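Local coordinates for protein SusD homolog (Bacteroides thetaiotaomicron, PDB 4MRU) that probably binds mucin O-glycans at the cell surface as a SusD-like outer membrane lipoprotein with a TPR-like helical fold, at residues A[37-40]-A[41-44]; A[480-483]-A[484-488]. All coordinates share one frame; numbering follows the deposited sequence.

Interaction 1. Residues A[37-40]-A[41-44]; sequences PAQE and HLYQ
The Y43 ring meets P37 at its edge. P37 O lies near the ring plane, 3.4 Å from Y43 CD2. I36, R314 and residues of helix 248-254 also touch this side chain. The puckered P37 ring meets L42 through CB, and the two side chains cross at about a right angle. P37 CB lies 3.6 Å from L42 CG. The leucine branch CD2 also reaches Q39 NE2, 4.1 Å away, while A81 and V86 of helix 81-100 pack on L42 as well. With CG anti to the backbone N (chi1 176°), the leucine is turned so that its branch point faces the proline. An alanine here would probably remove the branch that packs on P37 and open a gap between P37 and helix 81-100. Q39 is the N-cap residue of helix 40-54. Its backbone O takes Y43 N at 2.9 Å (175°). L42 N makes a weak bond to the same oxygen. The next bond runs from Q44 N to E40 O, at 3.0 Å. The polar ends of Q39 and E40 serve other elements: Q39 NE2 bonds E89, and E40 OE2 forms a salt bridge with R247. The first turn is thus closed by backbone bonds and packed by proline and leucine, while the two polar side chains tie the helix start to its neighbours.

Interaction 2. Residues A[480-483]-A[484-488]; sequences INVL and IKESS
I480 and I484 touch one turn apart in the last turns of the alpha-helix 473-486, in a SusD-like protein of TPR-like helical fold.

The backbone bonds come first. Three i to i+4 bonds follow in series. I484 N binds I480 O at 2.9 Å, with an N-H...O angle of 165°. K485 N binds N481 O at 3.0 Å, and E486 N binds V482 O at 2.9 Å. S487 N also makes a weak bond to I484 O.

The apolar contacts are few. I480 CG2 meets I484 CD1 at 4.0 Å. The second isoleucine also lies close to the backbone of the first, with I484 CG1 3.2 Å from I480 O. In the same way the aliphatic start of K485 lies against N481 O, with K485 CG 3.5 Å away. E486 runs alongside V482, with E486 CG 4.1 Å from V482 CG1. S151 touches both of these side chains. L483 is the buried residue of the group, and R461 packs against it.

The polar side chains have partners beyond the two segments. E486 keeps its chain extended beyond CG, which sets the carboxylate beside the V482 CG1 methyl. Its OE1 accepts Q152 N and its OE2 accepts K153 N, at the start of helix 152-173. The positive end of that helix would probably stabilise the carboxylate as an anion. R504 of a later part of the chain bonds E486 O.

S487 closes the contact. Its CB sits 3.3 Å from L483 O, and OG, anti to the backbone N (chi1 -169°), bonds both H499 O and N489 N.

In the fold
Both interactions are local, but they sit at different ends of different helices. Interaction 1 forms the start of helix 40-54 and is partly buried, with three buried residues among those that touch. Interaction 2 forms the close of helix 473-486 and is a surface contact with one. Their centres lie 30 Å apart, and they do not touch. Backbone bonds close the turn in both. Interaction 1 adds close proline-leucine packing; interaction 2 has one isoleucine pair at a longer distance. Each has a glutamate bound to a partner outside its segments: one to an arginine side chain, the other to backbone amides of another helix. Both contacts lie away from the magnesium-binding site.

Interaction 1. Residues A[37-40]-A[41-44]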
loop_
_atom_site.group_PDB
_atom_site.type_symbol
_atom_site.label_atom_id
_atom_site.label_comp_id
_atom_site.label_asym_id
_atom_site.label_seq_id
_atom_site.Cartn_x
_atom_site.Cartn_y
_atom_site.Cartn_z
ATOM N N PRO A 37 -7.801 -2.546 6.744
ATOM C CA PRO A 37 -9.083 -2.640 7.478
ATOM C C PRO A 37 -9.722 -4.045 7.474
ATOM O O PRO A 37 -9.949 -4.671 6.433
ATOM C CB PRO A 37 -9.978 -1.644 6.771
ATOM C CG PRO A 37 -9.216 -1.168 5.599
ATOM C CD PRO A 37 -7.807 -1.487 5.719
ATOM N N ALA A 38 -10.046 -4.484 8.665
ATOM C CA ALA A 38 -10.648 -5.779 8.868
ATOM C C ALA A 38 -12.178 -5.738 8.887
ATOM O O ALA A 38 -12.805 -6.797 8.980
ATOM C CB ALA A 38 -10.120 -6.357 10.170
ATOM N N GLN A 39 -12.765 -4.536 8.807
ATOM C CA GLN A 39 -14.192 -4.373 8.597
ATOM C C GLN A 39 -14.455 -4.190 7.118
ATOM O O GLN A 39 -13.915 -3.249 6.522
ATOM C CB GLN A 39 -14.738 -3.143 9.337
ATOM C CG GLN A 39 -14.494 -3.101 10.833
ATOM C CD GLN A 39 -14.612 -1.677 11.408
ATOM O OE1 GLN A 39 -15.540 -1.413 12.165
ATOM N NE2 GLN A 39 -13.679 -0.743 11.025
ATOM N N GLU A 40 -15.339 -5.015 6.556
ATOM C CA GLU A 40 -15.573 -5.010 5.120
ATOM C C GLU A 40 -16.130 -3.664 4.664
ATOM O O GLU A 40 -15.876 -3.224 3.532
ATOM C CB GLU A 40 -16.506 -6.159 4.678
ATOM C CG GLU A 40 -17.931 -6.152 5.200
ATOM C CD GLU A 40 -18.140 -6.792 6.578
ATOM O OE1 GLU A 40 -17.188 -7.002 7.364
ATOM O OE2 GLU A 40 -19.306 -7.040 6.906
ATOM N N HIS A 41 -16.890 -2.997 5.512
ATOM C CA HIS A 41 -17.490 -1.737 5.092
ATOM C C HIS A 41 -16.394 -0.689 4.790
ATOM O O HIS A 41 -16.517 0.078 3.849
ATOM C CB HIS A 41 -18.459 -1.193 6.127
ATOM C CG HIS A 41 -19.056 0.116 5.721
ATOM N ND1 HIS A 41 -18.520 1.323 6.113
ATOM C CD2 HIS A 41 -20.111 0.409 4.922
ATOM C CE1 HIS A 41 -19.212 2.312 5.569
ATOM N NE2 HIS A 41 -20.173 1.784 4.822
ATOM N N LEU A 42 -15.346 -0.668 5.592
ATOM C CA LEU A 42 -14.200 0.221 5.401
ATOM C C LEU A 42 -13.271 -0.301 4.284
ATOM O O LEU A 42 -12.884 0.444 3.393
ATOM C CB LEU A 42 -13.454 0.409 6.716
ATOM C CG LEU A 42 -12.174 1.241 6.713
ATOM C CD1 LEU A 42 -12.290 2.537 5.929
ATOM C CD2 LEU A 42 -11.793 1.522 8.169
ATOM N N TYR A 43 -12.992 -1.594 4.296
ATOM C CA TYR A 43 -12.174 -2.239 3.271
ATOM C C TYR A 43 -12.638 -1.869 1.838
ATOM O O TYR A 43 -11.817 -1.570 0.961
ATOM C CB TYR A 43 -12.132 -3.779 3.476
ATOM C CG TYR A 43 -11.127 -4.449 2.578
ATOM C CD1 TYR A 43 -11.442 -4.734 1.260
ATOM C CD2 TYR A 43 -9.842 -4.810 3.046
ATOM C CE1 TYR A 43 -10.523 -5.354 0.417
ATOM C CE2 TYR A 43 -8.898 -5.375 2.178
ATOM C CZ TYR A 43 -9.243 -5.638 0.869
ATOM O OH TYR A 43 -8.332 -6.210 0.004
ATOM N N GLN A 44 -13.940 -1.953 1.563
ATOM C CA GLN A 44 -14.409 -1.792 0.167
ATOM C C GLN A 44 -13.974 -0.445 -0.424
ATOM O O GLN A 44 -13.579 -0.367 -1.567
ATOM C CB GLN A 44 -15.925 -1.993 0.049
ATOM C CG GLN A 44 -16.755 -0.912 0.714
ATOM C CD GLN A 44 -18.232 -1.229 0.699
ATOM O OE1 GLN A 44 -18.749 -1.824 -0.264
ATOM N NE2 GLN A 44 -18.934 -0.826 1.760
#

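Interaction 2. Residues A[480-483]-A[484-488]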
loop_
_atom_site.group_PDB
_atom_site.type_symbol
_atom_site.label_atom_id
_atom_site.label_comp_id
_atom_site.label_asym_id
_atom_site.label_seq_id
_atom_site.Cartn_x
_atom_site.Cartn_y
_atom_site.Cartn_z
ATOM N N ILE A 480 -5.879 23.066 3.577
ATOM C CA ILE A 480 -5.776 23.141 2.115
ATOM C C ILE A 480 -4.680 24.127 1.752
ATOM O O ILE A 480 -3.931 23.878 0.837
ATOM C CB ILE A 480 -7.086 23.547 1.485
ATOM C CG1 ILE A 480 -8.091 22.399 1.687
ATOM C CG2 ILE A 480 -6.878 23.832 0.025
ATOM C CD1 ILE A 480 -9.503 22.745 1.326
ATOM N N ASN A 481 -4.552 25.203 2.520
ATOM C CA ASN A 481 -3.443 26.130 2.347
ATOM C C ASN A 481 -2.072 25.503 2.562
ATOM O O ASN A 481 -1.176 25.766 1.768
ATOM C CB ASN A 481 -3.635 27.379 3.234
ATOM C CG ASN A 481 -4.725 28.297 2.685
ATOM O OD1 ASN A 481 -5.132 28.172 1.537
ATOM N ND2 ASN A 481 -5.236 29.168 3.517
ATOM N N VAL A 482 -1.957 24.624 3.559
ATOM C CA VAL A 482 -0.757 23.856 3.827
ATOM C C VAL A 482 -0.471 22.854 2.712
ATOM O O VAL A 482 0.654 22.779 2.249
ATOM C CB VAL A 482 -0.830 23.126 5.203
ATOM C CG1 VAL A 482 0.333 22.176 5.390
ATOM C CG2 VAL A 482 -0.846 24.164 6.324
ATOM N N LEU A 483 -1.501 22.155 2.228
ATOM C CA LEU A 483 -1.351 21.266 1.074
ATOM C C LEU A 483 -0.797 21.998 -0.137
ATOM O O LEU A 483 0.155 21.528 -0.779
ATOM C CB LEU A 483 -2.718 20.657 0.736
ATOM C CG LEU A 483 -2.846 19.814 -0.516
ATOM C CD1 LEU A 483 -2.197 18.458 -0.318
ATOM C CD2 LEU A 483 -4.319 19.609 -0.844
ATOM N N ILE A 484 -1.373 23.173 -0.431
ATOM C CA ILE A 484 -0.896 24.014 -1.548
ATOM C C ILE A 484 0.565 24.449 -1.372
ATOM O O ILE A 484 1.360 24.276 -2.308
ATOM C CB ILE A 484 -1.788 25.222 -1.756
ATOM C CG1 ILE A 484 -3.220 24.790 -2.188
ATOM C CG2 ILE A 484 -1.210 26.184 -2.802
ATOM C CD1 ILE A 484 -4.235 25.896 -2.107
ATOM N N LYS A 485 0.936 24.926 -0.176
ATOM C CA LYS A 485 2.281 25.390 0.082
ATOM C C LYS A 485 3.342 24.272 0.027
ATOM O O LYS A 485 4.460 24.496 -0.468
ATOM C CB LYS A 485 2.342 26.084 1.453
ATOM C CG LYS A 485 1.839 27.527 1.439
ATOM C CD LYS A 485 2.035 28.238 2.783
ATOM C CE LYS A 485 3.465 28.757 2.949
ATOM N NZ LYS A 485 3.661 29.703 4.089
ATOM N N GLU A 486 2.996 23.095 0.548
ATOM C CA GLU A 486 3.863 21.922 0.535
ATOM C C GLU A 486 4.047 21.240 -0.818
ATOM O O GLU A 486 4.930 20.399 -0.941
ATOM C CB GLU A 486 3.294 20.800 1.411
ATOM C CG GLU A 486 3.384 20.958 2.887
ATOM C CD GLU A 486 3.215 19.608 3.599
ATOM O OE1 GLU A 486 2.113 18.968 3.551
ATOM O OE2 GLU A 486 4.200 19.226 4.237
ATOM N N SER A 487 3.195 21.539 -1.800
ATOM C CA SER A 487 3.092 20.759 -3.030
ATOM C C SER A 487 4.089 21.233 -4.064
ATOM O O SER A 487 4.254 22.432 -4.270
ATOM C CB SER A 487 1.689 20.856 -3.638
ATOM O OG SER A 487 1.490 19.905 -4.706
ATOM N N SER A 488 4.731 20.281 -4.732
ATOM C CA SER A 488 5.552 20.609 -5.898
ATOM C C SER A 488 4.677 20.853 -7.120
ATOM O O SER A 488 5.161 21.313 -8.138
ATOM C CB SER A 488 6.525 19.475 -6.181
ATOM O OG SER A 488 5.860 18.302 -6.634
#